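PDB 2G9D: succinylglutamate desuccinylase from Vibrio cholerae, which probably hydrolyses N-succinylglutamate to succinate and glutamate as a zinc-dependent enzyme, the last step of arginine breakdown by the succinyltransferase pathway. Local coordinates for residues F277-E291 / M302-R315. Sequence-based numbering, arbitrary orientation.
Sequences FSDDVENFTAFMHGE and MAKNEGEAIVFPNR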
ATOM      1  N   PHE A 277       2.515 -10.906 -24.938  1.00 87.89           N
ATOM      2  CA  PHE A 277       1.609 -11.666 -24.100  1.00 89.29           C
ATOM      3  C   PHE A 277       0.220 -11.060 -24.138  1.00 89.75           C
ATOM      4  O   PHE A 277       0.027  -9.966 -24.673  1.00 90.15           O
ATOM      5  CB  PHE A 277       2.142 -11.713 -22.672  1.00 90.15           C
ATOM      6  CG  PHE A 277       2.877 -10.470 -22.260  1.00 91.32           C
ATOM      7  CD1 PHE A 277       2.192  -9.284 -22.017  1.00 91.46           C
ATOM      8  CD2 PHE A 277       4.265 -10.492 -22.109  1.00 91.45           C
ATOM      9  CE1 PHE A 277       2.879  -8.135 -21.625  1.00 92.16           C
ATOM     10  CE2 PHE A 277       4.962  -9.350 -21.719  1.00 91.60           C
ATOM     11  CZ  PHE A 277       4.267  -8.168 -21.475  1.00 91.97           C
ATOM     12  N   SER A 278      -0.745 -11.784 -23.577  1.00 89.61           N
ATOM     13  CA  SER A 278      -2.135 -11.337 -23.549  1.00 89.15           C
ATOM     14  C   SER A 278      -2.503 -10.669 -22.225  1.00 88.51           C
ATOM     15  O   SER A 278      -2.331  -9.462 -22.044  1.00 87.43           O
ATOM     16  CB  SER A 278      -3.055 -12.532 -23.807  1.00 88.99           C
ATOM     17  OG  SER A 278      -2.332 -13.748 -23.708  1.00 88.17           O
ATOM     18  N   ASP A 279      -3.021 -11.465 -21.302  1.00 88.82           N
ATOM     19  CA  ASP A 279      -3.408 -10.953 -19.996  1.00 89.23           C
ATOM     20  C   ASP A 279      -3.000 -12.014 -18.988  1.00 87.81           C
ATOM     21  O   ASP A 279      -2.908 -11.754 -17.786  1.00 88.34           O
ATOM     22  CB  ASP A 279      -4.920 -10.743 -19.942  1.00 91.40           C
ATOM     23  CG  ASP A 279      -5.476 -10.166 -21.231  1.00 93.53           C
ATOM     24  OD1 ASP A 279      -5.062  -9.044 -21.615  1.00 94.46           O
ATOM     25  OD2 ASP A 279      -6.327 -10.843 -21.859  1.00 94.21           O
ATOM     26  N   ASP A 280      -2.751 -13.212 -19.508  1.00 85.70           N
ATOM     27  CA  ASP A 280      -2.345 -14.348 -18.695  1.00 84.23           C
ATOM     28  C   ASP A 280      -0.917 -14.108 -18.197  1.00 82.35           C
ATOM     29  O   ASP A 280      -0.326 -14.958 -17.527  1.00 82.36           O
ATOM     30  CB  ASP A 280      -2.412 -15.633 -19.532  1.00 85.44           C
ATOM     31  CG  ASP A 280      -3.706 -15.743 -20.345  1.00 86.74           C
ATOM     32  OD1 ASP A 280      -3.898 -16.785 -21.020  1.00 87.30           O
ATOM     33  OD2 ASP A 280      -4.523 -14.790 -20.314  1.00 86.36           O
ATOM     34  N   VAL A 281      -0.372 -12.940 -18.537  1.00 79.79           N
ATOM     35  CA  VAL A 281       0.980 -12.559 -18.136  1.00 77.75           C
ATOM     36  C   VAL A 281       0.995 -12.116 -16.671  1.00 76.42           C
ATOM     37  O   VAL A 281       0.435 -11.075 -16.301  1.00 76.20           O
ATOM     38  CB  VAL A 281       1.538 -11.414 -19.043  1.00 77.88           C
ATOM     39  CG1 VAL A 281       0.633 -10.191 -18.970  1.00 79.47           C
ATOM     40  CG2 VAL A 281       2.949 -11.045 -18.622  1.00 76.97           C
ATOM     41  N   GLU A 282       1.634 -12.934 -15.841  1.00 73.50           N
ATOM     42  CA  GLU A 282       1.737 -12.680 -14.417  1.00 70.77           C
ATOM     43  C   GLU A 282       2.857 -11.697 -14.137  1.00 69.35           C
ATOM     44  O   GLU A 282       3.756 -11.530 -14.954  1.00 68.45           O
ATOM     45  CB  GLU A 282       2.037 -13.988 -13.697  1.00 69.72           C
ATOM     46  CG  GLU A 282       1.009 -15.057 -13.931  1.00 69.96           C
ATOM     47  CD  GLU A 282       1.440 -16.394 -13.378  1.00 70.50           C
ATOM     48  OE1 GLU A 282       1.896 -16.437 -12.220  1.00 68.89           O
ATOM     49  OE2 GLU A 282       1.320 -17.406 -14.099  1.00 72.42           O
ATOM     50  N   ASN A 283       2.798 -11.046 -12.980  1.00 68.36           N
ATOM     51  CA  ASN A 283       3.849 -10.115 -12.592  1.00 67.60           C
ATOM     52  C   ASN A 283       5.124 -10.921 -12.387  1.00 68.30           C
ATOM     53  O   ASN A 283       5.071 -12.109 -12.073  1.00 68.59           O
ATOM     54  CB  ASN A 283       3.518  -9.434 -11.273  1.00 65.33           C
ATOM     55  CG  ASN A 283       2.361  -8.492 -11.379  1.00 64.48           C
ATOM     56  OD1 ASN A 283       2.367  -7.579 -12.212  1.00 63.13           O
ATOM     57  ND2 ASN A 283       1.353  -8.690 -10.521  1.00 62.38           N
ATOM     58  N   PHE A 284       6.269 -10.268 -12.553  1.00 68.66           N
ATOM     59  CA  PHE A 284       7.562 -10.914 -12.353  1.00 68.71           C
ATOM     60  C   PHE A 284       7.897 -11.997 -13.381  1.00 70.67           C
ATOM     61  O   PHE A 284       8.668 -12.930 -13.099  1.00 70.88           O
ATOM     62  CB  PHE A 284       7.645 -11.484 -10.930  1.00 65.81           C
ATOM     63  CG  PHE A 284       7.416 -10.453  -9.855  1.00 63.25           C
ATOM     64  CD1 PHE A 284       6.126 -10.091  -9.480  1.00 61.95           C
ATOM     65  CD2 PHE A 284       8.489  -9.821  -9.243  1.00 62.87           C
ATOM     66  CE1 PHE A 284       5.905  -9.118  -8.521  1.00 59.85           C
ATOM     67  CE2 PHE A 284       8.276  -8.844  -8.281  1.00 63.24           C
ATOM     68  CZ  PHE A 284       6.977  -8.495  -7.920  1.00 62.09           C
ATOM     69  N   THR A 285       7.317 -11.861 -14.572  1.00 71.75           N
ATOM     70  CA  THR A 285       7.565 -12.800 -15.661  1.00 72.33           C
ATOM     71  C   THR A 285       8.940 -12.491 -16.259  1.00 73.35           C
ATOM     72  O   THR A 285       9.089 -11.608 -17.108  1.00 72.10           O
ATOM     73  CB  THR A 285       6.475 -12.680 -16.746  1.00 71.49           C
ATOM     74  OG1 THR A 285       5.211 -13.042 -16.182  1.00 69.52           O
ATOM     75  CG2 THR A 285       6.782 -13.593 -17.921  1.00 71.43           C
ATOM     76  N   ALA A 286       9.941 -13.229 -15.793  1.00 75.17           N
ATOM     77  CA  ALA A 286      11.319 -13.053 -16.228  1.00 78.63           C
ATOM     78  C   ALA A 286      11.562 -13.324 -17.708  1.00 81.03           C
ATOM     79  O   ALA A 286      10.858 -14.103 -18.344  1.00 81.89           O
ATOM     80  CB  ALA A 286      12.238 -13.932 -15.389  1.00 77.79           C
ATOM     81  N   PHE A 287      12.579 -12.668 -18.245  1.00 83.60           N
ATOM     82  CA  PHE A 287      12.935 -12.839 -19.635  1.00 86.58           C
ATOM     83  C   PHE A 287      14.449 -12.998 -19.725  1.00 90.04           C
ATOM     84  O   PHE A 287      15.192 -12.441 -18.916  1.00 90.23           O
ATOM     85  CB  PHE A 287      12.486 -11.625 -20.446  1.00 86.08           C
ATOM     86  CG  PHE A 287      10.996 -11.384 -20.428  1.00 84.42           C
ATOM     87  CD1 PHE A 287      10.486 -10.173 -19.976  1.00 83.05           C
ATOM     88  CD2 PHE A 287      10.110 -12.343 -20.904  1.00 83.48           C
ATOM     89  CE1 PHE A 287       9.121  -9.917 -20.003  1.00 81.82           C
ATOM     90  CE2 PHE A 287       8.742 -12.091 -20.934  1.00 82.57           C
ATOM     91  CZ  PHE A 287       8.250 -10.876 -20.483  1.00 81.99           C
HETATM   92  N   MSE A 288      14.902 -13.764 -20.711  1.00 94.22           N
HETATM   93  CA  MSE A 288      16.325 -14.004 -20.908  1.00 97.09           C
HETATM   94  C   MSE A 288      16.935 -12.990 -21.858  1.00 96.87           C
HETATM   95  O   MSE A 288      16.236 -12.147 -22.431  1.00 96.36           O
HETATM   96  CB  MSE A 288      16.554 -15.421 -21.465  1.00101.53           C
HETATM   97  CG  MSE A 288      15.886 -15.703 -22.823  1.00107.34           C
HETATM   98 SE   MSE A 288      16.200 -17.510 -23.556  1.00116.03          SE
HETATM   99  CE  MSE A 288      17.673 -17.068 -24.729  1.00114.02           C
ATOM    100  N   HIS A 289      18.254 -13.079 -22.006  1.00 96.85           N
ATOM    101  CA  HIS A 289      18.998 -12.216 -22.909  1.00 96.79           C
ATOM    102  C   HIS A 289      18.814 -12.833 -24.305  1.00 96.14           C
ATOM    103  O   HIS A 289      19.582 -13.712 -24.722  1.00 96.11           O
ATOM    104  CB  HIS A 289      20.485 -12.204 -22.513  1.00 97.86           C
ATOM    105  CG  HIS A 289      21.087 -10.833 -22.410  1.00 98.38           C
ATOM    106  ND1 HIS A 289      21.278 -10.013 -23.504  1.00 98.84           N
ATOM    107  CD2 HIS A 289      21.526 -10.131 -21.338  1.00 98.60           C
ATOM    108  CE1 HIS A 289      21.806  -8.869 -23.110  1.00 98.51           C
ATOM    109  NE2 HIS A 289      21.966  -8.914 -21.798  1.00 98.47           N
ATOM    110  N   GLY A 290      17.769 -12.392 -25.003  1.00 94.84           N
ATOM    111  CA  GLY A 290      17.489 -12.896 -26.336  1.00 92.68           C
ATOM    112  C   GLY A 290      16.040 -12.707 -26.750  1.00 91.30           C
ATOM    113  O   GLY A 290      15.734 -12.609 -27.940  1.00 90.45           O
ATOM    114  N   GLU A 291      15.147 -12.638 -25.767  1.00 90.55           N
ATOM    115  CA  GLU A 291      13.723 -12.482 -26.039  1.00 89.84           C
ATOM    116  C   GLU A 291      13.206 -11.062 -25.901  1.00 88.92           C
ATOM    117  O   GLU A 291      13.667 -10.291 -25.058  1.00 87.54           O
ATOM    118  CB  GLU A 291      12.914 -13.399 -25.118  1.00 91.06           C
ATOM    119  CG  GLU A 291      11.392 -13.234 -25.192  1.00 91.80           C
ATOM    120  CD  GLU A 291      10.810 -13.548 -26.566  1.00 92.30           C
ATOM    121  OE1 GLU A 291       9.567 -13.670 -26.676  1.00 91.82           O
ATOM    122  OE2 GLU A 291      11.594 -13.665 -27.532  1.00 91.92           O
HETATM  123  N   MSE A 302      13.219  -5.668 -25.278  1.00 92.06           N
HETATM  124  CA  MSE A 302      13.697  -6.975 -24.788  1.00 93.49           C
HETATM  125  C   MSE A 302      14.326  -6.855 -23.391  1.00 92.03           C
HETATM  126  O   MSE A 302      14.574  -5.754 -22.894  1.00 91.61           O
HETATM  127  CB  MSE A 302      14.725  -7.609 -25.750  1.00 96.75           C
HETATM  128  CG  MSE A 302      16.152  -7.751 -25.165  1.00101.71           C
HETATM  129 SE   MSE A 302      16.845  -9.576 -24.782  1.00108.12          SE
HETATM  130  CE  MSE A 302      18.119  -9.639 -26.233  1.00106.82           C
ATOM    131  N   ALA A 303      14.586  -8.005 -22.774  1.00 90.39           N
ATOM    132  CA  ALA A 303      15.171  -8.075 -21.438  1.00 88.30           C
ATOM    133  C   ALA A 303      16.645  -7.686 -21.379  1.00 87.13           C
ATOM    134  O   ALA A 303      17.529  -8.519 -21.587  1.00 86.43           O
ATOM    135  CB  ALA A 303      14.994  -9.477 -20.881  1.00 88.27           C
ATOM    136  N   LYS A 304      16.904  -6.418 -21.089  1.00 86.20           N
ATOM    137  CA  LYS A 304      18.269  -5.926 -20.978  1.00 85.05           C
ATOM    138  C   LYS A 304      19.161  -6.955 -20.249  1.00 84.42           C
ATOM    139  O   LYS A 304      20.305  -7.186 -20.648  1.00 85.00           O
ATOM    140  CB  LYS A 304      18.258  -4.581 -20.235  1.00 84.04           C
ATOM    141  CG  LYS A 304      19.619  -4.059 -19.799  1.00 83.90           C
ATOM    142  CD  LYS A 304      19.493  -2.726 -19.051  1.00 84.39           C
ATOM    143  CE  LYS A 304      18.678  -2.839 -17.757  1.00 83.41           C
ATOM    144  NZ  LYS A 304      19.305  -3.751 -16.763  1.00 82.03           N
ATOM    145  N   ASN A 305      18.625  -7.586 -19.202  1.00 82.46           N
ATOM    146  CA  ASN A 305      19.379  -8.567 -18.414  1.00 79.86           C
ATOM    147  C   ASN A 305      18.858  -9.994 -18.545  1.00 78.49           C
ATOM    148  O   ASN A 305      17.900 -10.253 -19.263  1.00 78.41           O
ATOM    149  CB  ASN A 305      19.371  -8.174 -16.930  1.00 79.35           C
ATOM    150  CG  ASN A 305      19.992  -6.804 -16.676  1.00 79.32           C
ATOM    151  OD1 ASN A 305      20.211  -6.414 -15.529  1.00 78.38           O
ATOM    152  ND2 ASN A 305      20.275  -6.068 -17.747  1.00 78.31           N
ATOM    153  N   GLU A 306      19.501 -10.926 -17.853  1.00 77.90           N
ATOM    154  CA  GLU A 306      19.069 -12.320 -17.898  1.00 77.85           C
ATOM    155  C   GLU A 306      18.173 -12.601 -16.712  1.00 76.81           C
ATOM    156  O   GLU A 306      18.624 -13.084 -15.671  1.00 76.57           O
ATOM    157  CB  GLU A 306      20.266 -13.279 -17.895  1.00 77.60           C
ATOM    158  CG  GLU A 306      20.745 -13.650 -19.289  1.00 79.47           C
ATOM    159  CD  GLU A 306      22.229 -13.932 -19.338  1.00 81.45           C
ATOM    160  OE1 GLU A 306      22.669 -14.897 -18.680  1.00 83.64           O
ATOM    161  OE2 GLU A 306      22.956 -13.187 -20.034  1.00 81.71           O
ATOM    162  N   GLY A 307      16.894 -12.293 -16.887  1.00 75.33           N
ATOM    163  CA  GLY A 307      15.932 -12.502 -15.827  1.00 74.03           C
ATOM    164  C   GLY A 307      15.123 -11.241 -15.570  1.00 72.82           C
ATOM    165  O   GLY A 307      14.192 -11.240 -14.764  1.00 73.58           O
ATOM    166  N   GLU A 308      15.479 -10.162 -16.256  1.00 70.68           N
ATOM    167  CA  GLU A 308      14.766  -8.907 -16.091  1.00 68.90           C
ATOM    168  C   GLU A 308      13.271  -9.191 -16.183  1.00 67.92           C
ATOM    169  O   GLU A 308      12.713  -9.325 -17.274  1.00 67.70           O
ATOM    170  CB  GLU A 308      15.186  -7.919 -17.174  1.00 68.45           C
ATOM    171  CG  GLU A 308      14.730  -6.513 -16.895  1.00 69.98           C
ATOM    172  CD  GLU A 308      15.317  -5.515 -17.862  1.00 70.43           C
ATOM    173  OE1 GLU A 308      15.090  -5.677 -19.080  1.00 71.01           O
ATOM    174  OE2 GLU A 308      16.001  -4.570 -17.405  1.00 69.79           O
ATOM    175  N   ALA A 309      12.637  -9.297 -15.018  1.00 66.39           N
ATOM    176  CA  ALA A 309      11.211  -9.587 -14.914  1.00 64.10           C
ATOM    177  C   ALA A 309      10.382  -8.317 -15.071  1.00 62.44           C
ATOM    178  O   ALA A 309      10.847  -7.221 -14.769  1.00 62.66           O
ATOM    179  CB  ALA A 309      10.923 -10.254 -13.572  1.00 63.21           C
ATOM    180  N   ILE A 310       9.145  -8.476 -15.529  1.00 60.77           N
ATOM    181  CA  ILE A 310       8.257  -7.343 -15.761  1.00 59.58           C
ATOM    182  C   ILE A 310       7.153  -7.263 -14.717  1.00 60.92           C
ATOM    183  O   ILE A 310       6.748  -8.279 -14.148  1.00 61.26           O
ATOM    184  CB  ILE A 310       7.629  -7.448 -17.158  1.00 57.76           C
ATOM    185  CG1 ILE A 310       6.785  -6.214 -17.450  1.00 56.20           C
ATOM    186  CG2 ILE A 310       6.802  -8.718 -17.256  1.00 55.82           C
ATOM    187  CD1 ILE A 310       6.443  -6.064 -18.913  1.00 55.54           C
ATOM    188  N   VAL A 311       6.662  -6.054 -14.469  1.00 61.52           N
ATOM    189  CA  VAL A 311       5.622  -5.858 -13.474  1.00 62.50           C
ATOM    190  C   VAL A 311       4.656  -4.774 -13.938  1.00 65.10           C
ATOM    191  O   VAL A 311       5.023  -3.917 -14.738  1.00 64.84           O
ATOM    192  CB  VAL A 311       6.255  -5.483 -12.104  1.00 60.92           C
ATOM    193  CG1 VAL A 311       5.186  -5.249 -11.072  1.00 59.60           C
ATOM    194  CG2 VAL A 311       7.169  -6.610 -11.630  1.00 59.27           C
ATOM    195  N   PHE A 312       3.423  -4.835 -13.434  1.00 69.01           N
ATOM    196  CA  PHE A 312       2.348  -3.889 -13.773  1.00 72.24           C
ATOM    197  C   PHE A 312       2.046  -3.790 -15.262  1.00 74.34           C
ATOM    198  O   PHE A 312       1.749  -2.703 -15.761  1.00 74.25           O
ATOM    199  CB  PHE A 312       2.656  -2.485 -13.250  1.00 72.50           C
ATOM    200  CG  PHE A 312       2.417  -2.319 -11.786  1.00 74.92           C
ATOM    201  CD1 PHE A 312       3.319  -2.823 -10.857  1.00 75.64           C
ATOM    202  CD2 PHE A 312       1.288  -1.658 -11.326  1.00 77.41           C
ATOM    203  CE1 PHE A 312       3.109  -2.672  -9.487  1.00 76.21           C
ATOM    204  CE2 PHE A 312       1.060  -1.499  -9.953  1.00 79.03           C
ATOM    205  CZ  PHE A 312       1.980  -2.010  -9.031  1.00 78.00           C
ATOM    206  N   PRO A 313       2.084  -4.924 -15.987  1.00 76.77           N
ATOM    207  CA  PRO A 313       1.813  -4.923 -17.428  1.00 78.66           C
ATOM    208  C   PRO A 313       0.460  -4.290 -17.758  1.00 81.43           C
ATOM    209  O   PRO A 313      -0.526  -4.998 -17.981  1.00 82.14           O
ATOM    210  CB  PRO A 313       1.841  -6.409 -17.790  1.00 78.36           C
ATOM    211  CG  PRO A 313       2.618  -7.053 -16.670  1.00 77.38           C
ATOM    212  CD  PRO A 313       2.145  -6.305 -15.475  1.00 76.73           C
ATOM    213  N   ASN A 314       0.405  -2.964 -17.787  1.00 83.62           N
ATOM    214  CA  ASN A 314      -0.849  -2.295 -18.103  1.00 85.81           C
ATOM    215  C   ASN A 314      -1.097  -2.303 -19.606  1.00 86.93           C
ATOM    216  O   ASN A 314      -0.162  -2.313 -20.406  1.00 86.70           O
ATOM    217  CB  ASN A 314      -0.842  -0.853 -17.586  1.00 85.89           C
ATOM    218  CG  ASN A 314      -1.959  -0.586 -16.586  1.00 85.99           C
ATOM    219  OD1 ASN A 314      -3.113  -0.960 -16.814  1.00 85.41           O
ATOM    220  ND2 ASN A 314      -1.621   0.071 -15.476  1.00 84.98           N
ATOM    221  N   ARG A 315      -2.366  -2.311 -19.989  1.00 89.11           N
ATOM    222  CA  ARG A 315      -2.731  -2.314 -21.401  1.00 90.70           C
ATOM    223  C   ARG A 315      -3.429  -0.991 -21.727  1.00 90.66           C
ATOM    224  O   ARG A 315      -3.335  -0.469 -22.848  1.00 90.16           O
ATOM    225  CB  ARG A 315      -3.650  -3.512 -21.706  1.00 91.97           C
ATOM    226  CG  ARG A 315      -5.010  -3.508 -20.993  1.00 92.97           C
ATOM    227  CD  ARG A 315      -5.806  -4.770 -21.348  1.00 94.24           C
ATOM    228  NE  ARG A 315      -7.255  -4.560 -21.318  1.00 95.25           N
ATOM    229  CZ  ARG A 315      -8.156  -5.476 -21.673  1.00 95.45           C
ATOM    230  NH1 ARG A 315      -7.765  -6.678 -22.085  1.00 95.62           N
ATOM    231  NH2 ARG A 315      -9.453  -5.188 -21.628  1.00 95.18           N
TER
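Ile310 meets two phenylalanines of 277-291, each with a different branch. Its CG2 packs obliquely against the Phe287 ring, 3.8 Å from CE1, while CD1 comes within 4.0 Å of CZ of Phe277. The CG1 branch stands anti to the backbone N (chi1 -176°) and continues extended, which carries CD1 away from Phe287 to the second ring. His289 packs against the loop 303-306: its CB lies 3.5 Å from CG of Glu306, and Ala303 O sits over one face of its imidazole. The ring and the Glu306 carboxylate are nearly perpendicular, their planes 79° apart. Met302, a selenomethionine, has a bent chain that brings its side chain along Gly290 and Glu291, with SE oblique to the His289 ring, 5.2 Å from its centroid and 39° off the normal. Both segments belong to the AstE/AspA barrel-sandwich hybrid domain, in which 309-311 pairs antiparallel with strand 322-334; the loop 277-291 runs antiparallel to 302-315. Beside Ile310 the backbones are joined where the N-H of Phe284 donates to Ile310 O (2.6 Å). A second bond, from Gly307 N to Phe287 O, lies on the other side of Phe287, toward the loop that His289 packs on. Val311 places its CG2 methyl over the Phe284 ring, almost on the ring normal and 4.0 Å from the centroid, in a CH-pi contact; His163 and Phe166 meet the same ring edge-to-face. Asn283 turns its amide oxygen to the backbone, OD1 accepting the N-H of Phe312 at 3.2 Å. The side chain of Phe312 lies about 4 Å from that of Glu219, the predicted active-site residue, so the contact reaches toward the catalytic centre.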